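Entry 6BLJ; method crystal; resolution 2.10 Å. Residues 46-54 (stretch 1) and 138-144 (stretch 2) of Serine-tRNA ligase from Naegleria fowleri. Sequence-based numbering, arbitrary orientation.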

# COMPACT_ATOMS: atom_id res chain seq x y z
N LEU A 46 -20.75 -24.06 11.79
CA LEU A 46 -19.86 -23.70 12.89
C LEU A 46 -20.64 -23.40 14.16
O LEU A 46 -20.14 -23.65 15.26
CB LEU A 46 -19.00 -22.49 12.50
CG LEU A 46 -17.98 -22.71 11.38
CD1 LEU A 46 -17.40 -21.37 10.90
CD2 LEU A 46 -16.87 -23.63 11.86
N ASP A 47 -21.84 -22.83 14.04
CA ASP A 47 -22.66 -22.58 15.23
C ASP A 47 -23.08 -23.90 15.87
O ASP A 47 -23.07 -24.03 17.11
CB ASP A 47 -23.88 -21.74 14.87
CG ASP A 47 -24.73 -21.37 16.07
OD1 ASP A 47 -24.21 -20.71 17.01
OD2 ASP A 47 -25.93 -21.71 16.06
N GLU A 48 -23.44 -24.89 15.06
CA GLU A 48 -23.83 -26.19 15.60
C GLU A 48 -22.66 -26.88 16.27
O GLU A 48 -22.82 -27.45 17.36
CB GLU A 48 -24.42 -27.06 14.49
CG GLU A 48 -25.83 -26.64 14.11
CD GLU A 48 -26.33 -27.34 12.88
OE1 GLU A 48 -25.54 -28.07 12.25
OE2 GLU A 48 -27.53 -27.17 12.54
N VAL A 49 -21.48 -26.85 15.65
CA VAL A 49 -20.30 -27.45 16.28
C VAL A 49 -19.98 -26.75 17.59
O VAL A 49 -19.64 -27.40 18.59
CB VAL A 49 -19.10 -27.42 15.31
CG1 VAL A 49 -17.84 -27.88 16.01
CG2 VAL A 49 -19.39 -28.31 14.10
N TRP A 50 -20.11 -25.42 17.62
CA TRP A 50 -19.91 -24.67 18.85
C TRP A 50 -20.87 -25.14 19.94
O TRP A 50 -20.46 -25.42 21.07
CB TRP A 50 -20.06 -23.18 18.56
CG TRP A 50 -20.14 -22.28 19.78
CD1 TRP A 50 -19.11 -21.85 20.55
CD2 TRP A 50 -21.33 -21.68 20.31
NE1 TRP A 50 -19.57 -21.03 21.55
CE2 TRP A 50 -20.93 -20.90 21.42
CE3 TRP A 50 -22.68 -21.72 19.97
CZ2 TRP A 50 -21.84 -20.18 22.19
CZ3 TRP A 50 -23.59 -21.00 20.73
CH2 TRP A 50 -23.16 -20.24 21.83
N ARG A 51 -22.16 -25.24 19.61
CA ARG A 51 -23.15 -25.67 20.58
C ARG A 51 -22.91 -27.10 21.03
O ARG A 51 -23.09 -27.44 22.21
CB ARG A 51 -24.56 -25.50 20.00
CG ARG A 51 -25.69 -25.99 20.92
CD ARG A 51 -25.60 -25.38 22.33
NE ARG A 51 -25.98 -23.97 22.39
CZ ARG A 51 -25.82 -23.20 23.47
NH1 ARG A 51 -26.18 -21.92 23.45
NH2 ARG A 51 -25.28 -23.71 24.57
N ALA A 52 -22.49 -27.97 20.10
CA ALA A 52 -22.17 -29.35 20.49
C ALA A 52 -20.96 -29.39 21.41
O ALA A 52 -20.89 -30.21 22.33
CB ALA A 52 -21.94 -30.20 19.24
N THR A 53 -19.99 -28.50 21.17
CA THR A 53 -18.81 -28.45 22.02
C THR A 53 -19.16 -28.01 23.44
O THR A 53 -18.55 -28.50 24.40
CB THR A 53 -17.76 -27.54 21.38
OG1 THR A 53 -17.50 -28.03 20.06
CG2 THR A 53 -16.47 -27.56 22.17
N ILE A 54 -20.11 -27.10 23.59
CA ILE A 54 -20.58 -26.77 24.94
C ILE A 54 -21.23 -27.98 25.60
O ILE A 54 -21.07 -28.20 26.81
CB ILE A 54 -21.53 -25.55 24.89
CG1 ILE A 54 -20.76 -24.32 24.41
CG2 ILE A 54 -22.20 -25.33 26.25
CD1 ILE A 54 -21.63 -23.14 24.06
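Stretch 2 (138-144) QKEKERD

Antiparallel packing of helix 138-144 on helix 46-54 in the serine-tRNA ligase of Naegleria fowleri. Both stretches are helical throughout, and each helix extends beyond the stretch at both ends. The N-to-C directions make an angle of 164° (signed crossing angle -164°), and the axes approach to 8.9 Å, so the second helix runs back along the first at a shallow tilt. Two points fix the register: the CA of Lys 139 lies 5.4 Å from the CA of Trp 50, and, one helical turn later, the CA of Arg 143 lies 5.3 Å from the CA of Leu 46. Together the two stretches bury 491 Å², counting both sides.

Gln 138 opens the stretch without touching stretch 1; its CB points sideways, and its side chain is not modelled beyond that atom. Its backbone O accepts a hydrogen bond from Glu 142 N at 2.9 Å, part of the regular helical pattern. Lys 139 points toward stretch 1, and its long aliphatic chain lies along the first helix. Its CB is 4.2 Å from Trp 50 CB, its CE packs 3.7 Å from Val 49 CG1, and its NZ reaches 3.4 Å from Leu 46 CD2. The chi1 of Lys 139, -91°, lies between wells, whereas chi3 and chi4 are both t, which extends the outer part of the chain. The amino group at its end forms a salt bridge within its own helix, Lys 139 NZ to Glu 142 OE2 at 3.5 Å.

Glu 140 leaves its helix sideways with chi1 and chi2 both t. Its carboxylate meets the indole nitrogen in a weak hydrogen bond, Trp 50 NE1 to Glu 140 OE1, at 3.3 Å and with an N-H...acceptor angle of 133°. Lys 141 points away from stretch 1 and makes no contact; its side chain is modelled only to CB. Glu 142, again sideways, brings OE2 to 3.4 Å from Leu 46 CD2, so the leucine methyl lies close to both partners of the Lys 139-Glu 142 salt bridge.

Arg 143 has the largest covered area in the contact, 98 Å². Its CA-to-CB bond points sideways, but the end of the side chain comes nearer to stretch 1. At its base, Arg 143 CB packs 3.9 Å from Leu 46 CB. At its tip, NH1 donates a hydrogen bond to Asp 47 OD1 at 2.7 Å, within a salt bridge, with the acceptor at the guanidinium edge. The same NH1 lies over one face of the indole, 3.2 Å from Trp 50 CE3. Arg 143 CZ stands 4.4 Å from the centroid of the six-membered ring, only 11° off its normal, giving a cation-pi contact. Asp 144 closes the stretch without touching stretch 1, but its OD1 accepts hydrogen bonds from Arg 143 NE and Arg 143 NH2, each at 3.2 Å. The guanidinium is thus held between carboxylates from both helices.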

# COMPACT_ATOMS: atom_id res chain seq x y z
N GLN A 138 -12.41 -21.20 20.85
CA GLN A 138 -11.93 -21.19 19.48
C GLN A 138 -13.08 -21.33 18.50
O GLN A 138 -13.12 -20.64 17.47
CB GLN A 138 -10.90 -22.31 19.26
N LYS A 139 -14.04 -22.21 18.80
CA LYS A 139 -15.15 -22.42 17.88
C LYS A 139 -16.06 -21.21 17.83
O LYS A 139 -16.61 -20.89 16.77
CB LYS A 139 -15.93 -23.68 18.28
CG LYS A 139 -15.42 -24.93 17.59
CD LYS A 139 -15.56 -24.77 16.08
CE LYS A 139 -14.83 -25.87 15.31
NZ LYS A 139 -15.15 -25.81 13.85
N GLU A 140 -16.24 -20.52 18.96
CA GLU A 140 -17.06 -19.32 18.96
C GLU A 140 -16.43 -18.24 18.09
O GLU A 140 -17.11 -17.59 17.28
CB GLU A 140 -17.24 -18.81 20.40
CG GLU A 140 -18.04 -17.52 20.50
CD GLU A 140 -18.49 -17.22 21.91
OE1 GLU A 140 -18.42 -18.13 22.76
OE2 GLU A 140 -18.90 -16.08 22.18
N LYS A 141 -15.12 -18.02 18.24
CA LYS A 141 -14.43 -17.04 17.41
C LYS A 141 -14.46 -17.45 15.94
O LYS A 141 -14.61 -16.60 15.05
CB LYS A 141 -12.99 -16.85 17.89
N GLU A 142 -14.33 -18.75 15.66
CA GLU A 142 -14.33 -19.21 14.27
C GLU A 142 -15.66 -18.92 13.61
O GLU A 142 -15.71 -18.51 12.44
CB GLU A 142 -14.01 -20.70 14.23
CG GLU A 142 -13.64 -21.24 12.87
CD GLU A 142 -13.24 -22.70 12.92
OE1 GLU A 142 -12.68 -23.13 13.96
OE2 GLU A 142 -13.44 -23.41 11.91
N ARG A 143 -16.76 -19.14 14.33
CA ARG A 143 -18.09 -18.80 13.83
C ARG A 143 -18.23 -17.30 13.63
O ARG A 143 -18.70 -16.84 12.58
CB ARG A 143 -19.16 -19.29 14.81
CG ARG A 143 -20.59 -18.95 14.41
CD ARG A 143 -21.51 -19.03 15.62
NE ARG A 143 -21.19 -18.04 16.63
CZ ARG A 143 -21.71 -18.03 17.86
NH1 ARG A 143 -22.54 -19.00 18.23
NH2 ARG A 143 -21.37 -17.08 18.71
N ASP A 144 -17.84 -16.51 14.64
CA ASP A 144 -17.99 -15.07 14.56
C ASP A 144 -17.14 -14.47 13.44
O ASP A 144 -17.52 -13.45 12.85
CB ASP A 144 -17.62 -14.44 15.91
CG ASP A 144 -18.66 -14.71 17.00
OD1 ASP A 144 -19.78 -15.17 16.68
OD2 ASP A 144 -18.36 -14.46 18.19